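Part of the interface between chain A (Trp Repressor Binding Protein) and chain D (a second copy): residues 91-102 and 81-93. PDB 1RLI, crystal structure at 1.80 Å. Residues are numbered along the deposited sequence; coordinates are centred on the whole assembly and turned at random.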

# COMPACT_ATOMS: atom_id res chain seq x y z
N LYS A 91 4.90 18.68 -4.42
CA LYS A 91 6.06 17.84 -4.16
C LYS A 91 7.28 18.73 -3.90
O LYS A 91 7.99 18.53 -2.91
CB LYS A 91 6.33 16.91 -5.35
CG LYS A 91 7.67 16.14 -5.29
CD LYS A 91 7.79 15.32 -4.01
CE LYS A 91 8.92 14.28 -4.16
NZ LYS A 91 9.18 13.62 -2.86
N LEU A 92 7.52 19.71 -4.78
CA LEU A 92 8.68 20.59 -4.59
C LEU A 92 8.61 21.38 -3.27
O LEU A 92 9.64 21.64 -2.63
CB LEU A 92 8.81 21.57 -5.76
CG LEU A 92 9.19 20.94 -7.10
CD1 LEU A 92 9.41 22.04 -8.12
CD2 LEU A 92 10.44 20.09 -6.97
N PHE A 93 7.40 21.74 -2.86
CA PHE A 93 7.17 22.50 -1.62
C PHE A 93 7.48 21.66 -0.37
O PHE A 93 8.20 22.10 0.53
CB PHE A 93 5.71 22.98 -1.57
CG PHE A 93 5.34 23.64 -0.27
CD1 PHE A 93 5.84 24.91 0.05
CD2 PHE A 93 4.50 23.01 0.62
CE1 PHE A 93 5.51 25.52 1.26
CE2 PHE A 93 4.15 23.61 1.84
CZ PHE A 93 4.66 24.88 2.15
N ILE A 94 6.91 20.46 -0.30
CA ILE A 94 7.18 19.60 0.84
C ILE A 94 8.66 19.19 0.86
O ILE A 94 9.27 19.10 1.93
CB ILE A 94 6.27 18.35 0.82
CG1 ILE A 94 4.82 18.78 1.13
CG2 ILE A 94 6.79 17.29 1.81
CD1 ILE A 94 3.79 17.67 0.83
N ASP A 95 9.26 18.96 -0.31
CA ASP A 95 10.67 18.57 -0.35
C ASP A 95 11.53 19.65 0.30
O ASP A 95 12.50 19.36 0.99
CB ASP A 95 11.15 18.34 -1.78
CG ASP A 95 10.84 16.94 -2.30
OD1 ASP A 95 10.26 16.14 -1.54
OD2 ASP A 95 11.20 16.66 -3.46
N ARG A 96 11.15 20.91 0.07
CA ARG A 96 11.90 22.02 0.62
C ARG A 96 11.85 22.09 2.15
O ARG A 96 12.66 22.80 2.76
CB ARG A 96 11.42 23.33 -0.00
CG ARG A 96 12.39 24.48 0.18
CD ARG A 96 12.11 25.53 -0.85
NE ARG A 96 12.87 26.74 -0.57
CZ ARG A 96 12.77 27.86 -1.27
NH1 ARG A 96 11.95 27.92 -2.31
NH2 ARG A 96 13.48 28.92 -0.91
N TRP A 97 10.93 21.35 2.76
CA TRP A 97 10.86 21.32 4.23
C TRP A 97 12.19 20.82 4.78
O TRP A 97 12.56 21.12 5.92
CB TRP A 97 9.73 20.42 4.74
CG TRP A 97 8.34 20.95 4.53
CD1 TRP A 97 7.97 22.12 3.92
CD2 TRP A 97 7.12 20.31 4.92
NE1 TRP A 97 6.60 22.23 3.90
CE2 TRP A 97 6.05 21.14 4.51
CE3 TRP A 97 6.82 19.10 5.58
CZ2 TRP A 97 4.71 20.81 4.73
CZ3 TRP A 97 5.49 18.77 5.80
CH2 TRP A 97 4.44 19.63 5.37
N SER A 98 12.92 20.05 3.96
CA SER A 98 14.21 19.55 4.39
C SER A 98 15.14 20.74 4.65
O SER A 98 15.96 20.71 5.56
CB SER A 98 14.83 18.65 3.33
OG SER A 98 14.17 17.39 3.31
N GLN A 99 15.02 21.77 3.83
CA GLN A 99 15.86 22.95 4.00
C GLN A 99 15.38 23.71 5.23
O GLN A 99 16.18 24.20 6.04
CB GLN A 99 15.78 23.87 2.77
CG GLN A 99 16.60 23.39 1.57
CD GLN A 99 18.10 23.34 1.86
OE1 GLN A 99 18.73 24.36 2.16
NE2 GLN A 99 18.68 22.14 1.79
N THR A 100 14.06 23.78 5.40
CA THR A 100 13.51 24.51 6.53
C THR A 100 13.84 23.86 7.87
O THR A 100 14.04 24.54 8.88
CB THR A 100 11.99 24.71 6.36
OG1 THR A 100 11.75 25.27 5.07
CG2 THR A 100 11.44 25.68 7.42
N LEU A 101 13.94 22.53 7.89
CA LEU A 101 14.27 21.82 9.11
C LEU A 101 15.69 22.15 9.60
O LEU A 101 16.06 21.83 10.72
CB LEU A 101 14.16 20.30 8.89
CG LEU A 101 12.74 19.75 8.90
CD1 LEU A 101 12.74 18.33 8.37
CD2 LEU A 101 12.18 19.80 10.31
N ARG A 102 16.48 22.78 8.74
CA ARG A 102 17.85 23.15 9.09
C ARG A 102 18.08 24.65 8.94
O ARG A 102 19.21 25.13 9.04
CB ARG A 102 18.84 22.40 8.19
CG ARG A 102 19.01 20.94 8.56
CD ARG A 102 19.95 20.22 7.61
NE ARG A 102 20.30 18.88 8.10
CZ ARG A 102 21.23 18.64 9.01
NH1 ARG A 102 21.93 19.64 9.53
NH2 ARG A 102 21.47 17.40 9.42
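Chain D 81-93: IYWFGMSGTLKLF

The firmest polar link across this contact comes from an indole. W83(D) NE1 donates to S98(A) OG at 2.9 Å, with an N-H...acceptor angle of 147°, so the one polar atom of a large aromatic side chain is paid for as the ring is covered. The second polar centre is the ammonium group of K91(A). Within its own helix it forms a salt bridge to D95(A), NZ to OD1 at 3.0 Å, one turn further on, and the same NZ also lies against the chain D loop. There K91(A) NZ makes a weak hydrogen bond to M86(D) O at 2.8 Å, an oxygen whose modelled position is less sure. Water 1 extends the reach of the amine: it accepts from K91(A) NZ at 2.7 Å and donates to W83(D) O at 3.1 Å. In sum, the amine is paired with D95(A) in its own helix and meets chain D by a weak bond to M86(D) O and through water 1 to W83(D) O.

Chain D enters through a tight turn. Residues Y82(D) to G85(D) form a type I' turn, with W83(D) and F84(D) both at positive phi, and the turn is closed by Y82(D) N to G85(D) O and G85(D) N to Y82(D) O, each 3.0 Å. From its first corner W83(D) points toward chain A. After the turn, S87(D) caps the next helix, its OG accepting from L90(D) N at 3.1 Å, and residues 88-93 run as helix. That helix lies nearly antiparallel to helix 91-95 of chain A, at 174°, with the axes 10.5 Å apart at closest approach.

Packing centres on W83(D), which has the largest area covered by the other stretch. I94(A) CG2 lies 3.8 Å from W83(D) CG, in an off-centre CH-pi contact with the five-membered ring. W97(A) turns its ring edge to the face of W83(D), the planes at 85° and the six-membered centroids 5.7 Å apart, while its CB comes within 3.7 Å of W83(D) CZ2. At the ring edge L101(A) CD1 sits 3.9 Å from W83(D) CH2.

Along the helix pair, G88(D) gives the close backbone approach: its CA is 6.0 Å from the CA of L92(A) and 4.2 Å from L92(A) CD2. A CB there would be tight against that same methyl. Beside it, K91(A) CG meets K91(D) CG at 3.8 Å, aliphatic stem to aliphatic stem, and L92(A) CD1 reaches L92(D) CD2 at 4.1 Å.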

# COMPACT_ATOMS: atom_id res chain seq x y z
N ILE D 81 14.87 8.43 -1.71
CA ILE D 81 13.51 8.55 -1.21
C ILE D 81 13.48 9.85 -0.41
O ILE D 81 14.15 9.97 0.61
CB ILE D 81 13.11 7.36 -0.28
CG1 ILE D 81 13.18 6.03 -1.06
CG2 ILE D 81 11.68 7.57 0.26
CD1 ILE D 81 12.87 4.79 -0.21
N TYR D 82 12.75 10.83 -0.92
CA TYR D 82 12.61 12.13 -0.25
C TYR D 82 11.17 12.21 0.19
O TYR D 82 10.25 12.11 -0.63
CB TYR D 82 12.85 13.30 -1.19
CG TYR D 82 14.26 13.48 -1.70
CD1 TYR D 82 15.34 12.86 -1.08
CD2 TYR D 82 14.50 14.30 -2.81
CE1 TYR D 82 16.66 13.06 -1.56
CE2 TYR D 82 15.79 14.49 -3.29
CZ TYR D 82 16.85 13.88 -2.67
OH TYR D 82 18.12 14.07 -3.18
N TRP D 83 10.97 12.41 1.49
CA TRP D 83 9.62 12.51 2.04
C TRP D 83 8.71 11.37 1.59
O TRP D 83 7.55 11.59 1.18
CB TRP D 83 9.01 13.88 1.70
CG TRP D 83 9.78 14.97 2.37
CD1 TRP D 83 10.88 15.61 1.87
CD2 TRP D 83 9.64 15.40 3.72
NE1 TRP D 83 11.45 16.42 2.84
CE2 TRP D 83 10.71 16.31 3.99
CE3 TRP D 83 8.73 15.11 4.75
CZ2 TRP D 83 10.88 16.93 5.24
CZ3 TRP D 83 8.91 15.73 6.00
CH2 TRP D 83 9.98 16.62 6.22
N PHE D 84 9.26 10.16 1.68
CA PHE D 84 8.54 8.92 1.36
C PHE D 84 8.06 8.82 -0.08
O PHE D 84 7.18 8.02 -0.43
CB PHE D 84 7.38 8.76 2.35
CG PHE D 84 7.83 8.85 3.78
CD1 PHE D 84 8.50 7.79 4.38
CD2 PHE D 84 7.73 10.06 4.47
CE1 PHE D 84 9.07 7.92 5.65
CE2 PHE D 84 8.29 10.20 5.72
CZ PHE D 84 8.96 9.13 6.32
N GLY D 85 8.69 9.62 -0.94
CA GLY D 85 8.35 9.59 -2.35
C GLY D 85 9.62 9.63 -3.17
O GLY D 85 10.71 9.50 -2.63
N MET D 86 9.50 9.81 -4.48
CA MET D 86 10.69 9.87 -5.32
C MET D 86 11.32 11.26 -5.22
O MET D 86 10.82 12.13 -4.50
CB MET D 86 10.33 9.53 -6.77
CG MET D 86 9.36 10.51 -7.41
SD MET D 86 8.80 9.94 -9.04
CE MET D 86 7.51 8.73 -8.52
N SER D 87 12.40 11.49 -5.94
CA SER D 87 13.05 12.79 -5.90
C SER D 87 12.25 13.86 -6.65
O SER D 87 11.37 13.54 -7.43
CB SER D 87 14.47 12.68 -6.49
OG SER D 87 14.42 12.53 -7.90
N GLY D 88 12.55 15.13 -6.39
CA GLY D 88 11.87 16.19 -7.11
C GLY D 88 12.15 16.07 -8.60
O GLY D 88 11.26 16.26 -9.42
N THR D 89 13.39 15.76 -8.97
CA THR D 89 13.70 15.64 -10.39
C THR D 89 12.96 14.49 -11.07
O THR D 89 12.46 14.67 -12.17
CB THR D 89 15.21 15.46 -10.64
OG1 THR D 89 15.71 14.34 -9.90
CG2 THR D 89 15.97 16.73 -10.22
N LEU D 90 12.88 13.33 -10.42
CA LEU D 90 12.19 12.22 -11.07
C LEU D 90 10.69 12.46 -11.13
O LEU D 90 10.03 12.06 -12.11
CB LEU D 90 12.48 10.87 -10.37
CG LEU D 90 11.90 9.63 -11.07
CD1 LEU D 90 12.42 9.54 -12.52
CD2 LEU D 90 12.30 8.36 -10.32
N LYS D 91 10.13 13.11 -10.11
CA LYS D 91 8.69 13.41 -10.09
C LYS D 91 8.32 14.37 -11.24
O LYS D 91 7.33 14.14 -11.94
CB LYS D 91 8.29 14.02 -8.74
CG LYS D 91 6.88 14.60 -8.67
CD LYS D 91 5.82 13.54 -8.92
CE LYS D 91 4.42 14.12 -8.65
NZ LYS D 91 3.37 13.18 -9.16
N LEU D 92 9.11 15.42 -11.47
CA LEU D 92 8.79 16.35 -12.55
C LEU D 92 9.00 15.69 -13.91
O LEU D 92 8.29 15.99 -14.89
CB LEU D 92 9.63 17.64 -12.44
CG LEU D 92 8.97 18.76 -11.62
CD1 LEU D 92 8.63 18.27 -10.20
CD2 LEU D 92 9.90 19.98 -11.58
N PHE D 93 9.97 14.76 -13.99
CA PHE D 93 10.24 14.04 -15.24
C PHE D 93 9.05 13.15 -15.60
O PHE D 93 8.51 13.21 -16.71
CB PHE D 93 11.49 13.17 -15.07
CG PHE D 93 11.80 12.33 -16.28
CD1 PHE D 93 12.29 12.93 -17.45
CD2 PHE D 93 11.57 10.96 -16.26
CE1 PHE D 93 12.56 12.15 -18.59
CE2 PHE D 93 11.84 10.17 -17.40
CZ PHE D 93 12.34 10.77 -18.56
O HOH W 1 6.98 12.76 -1.58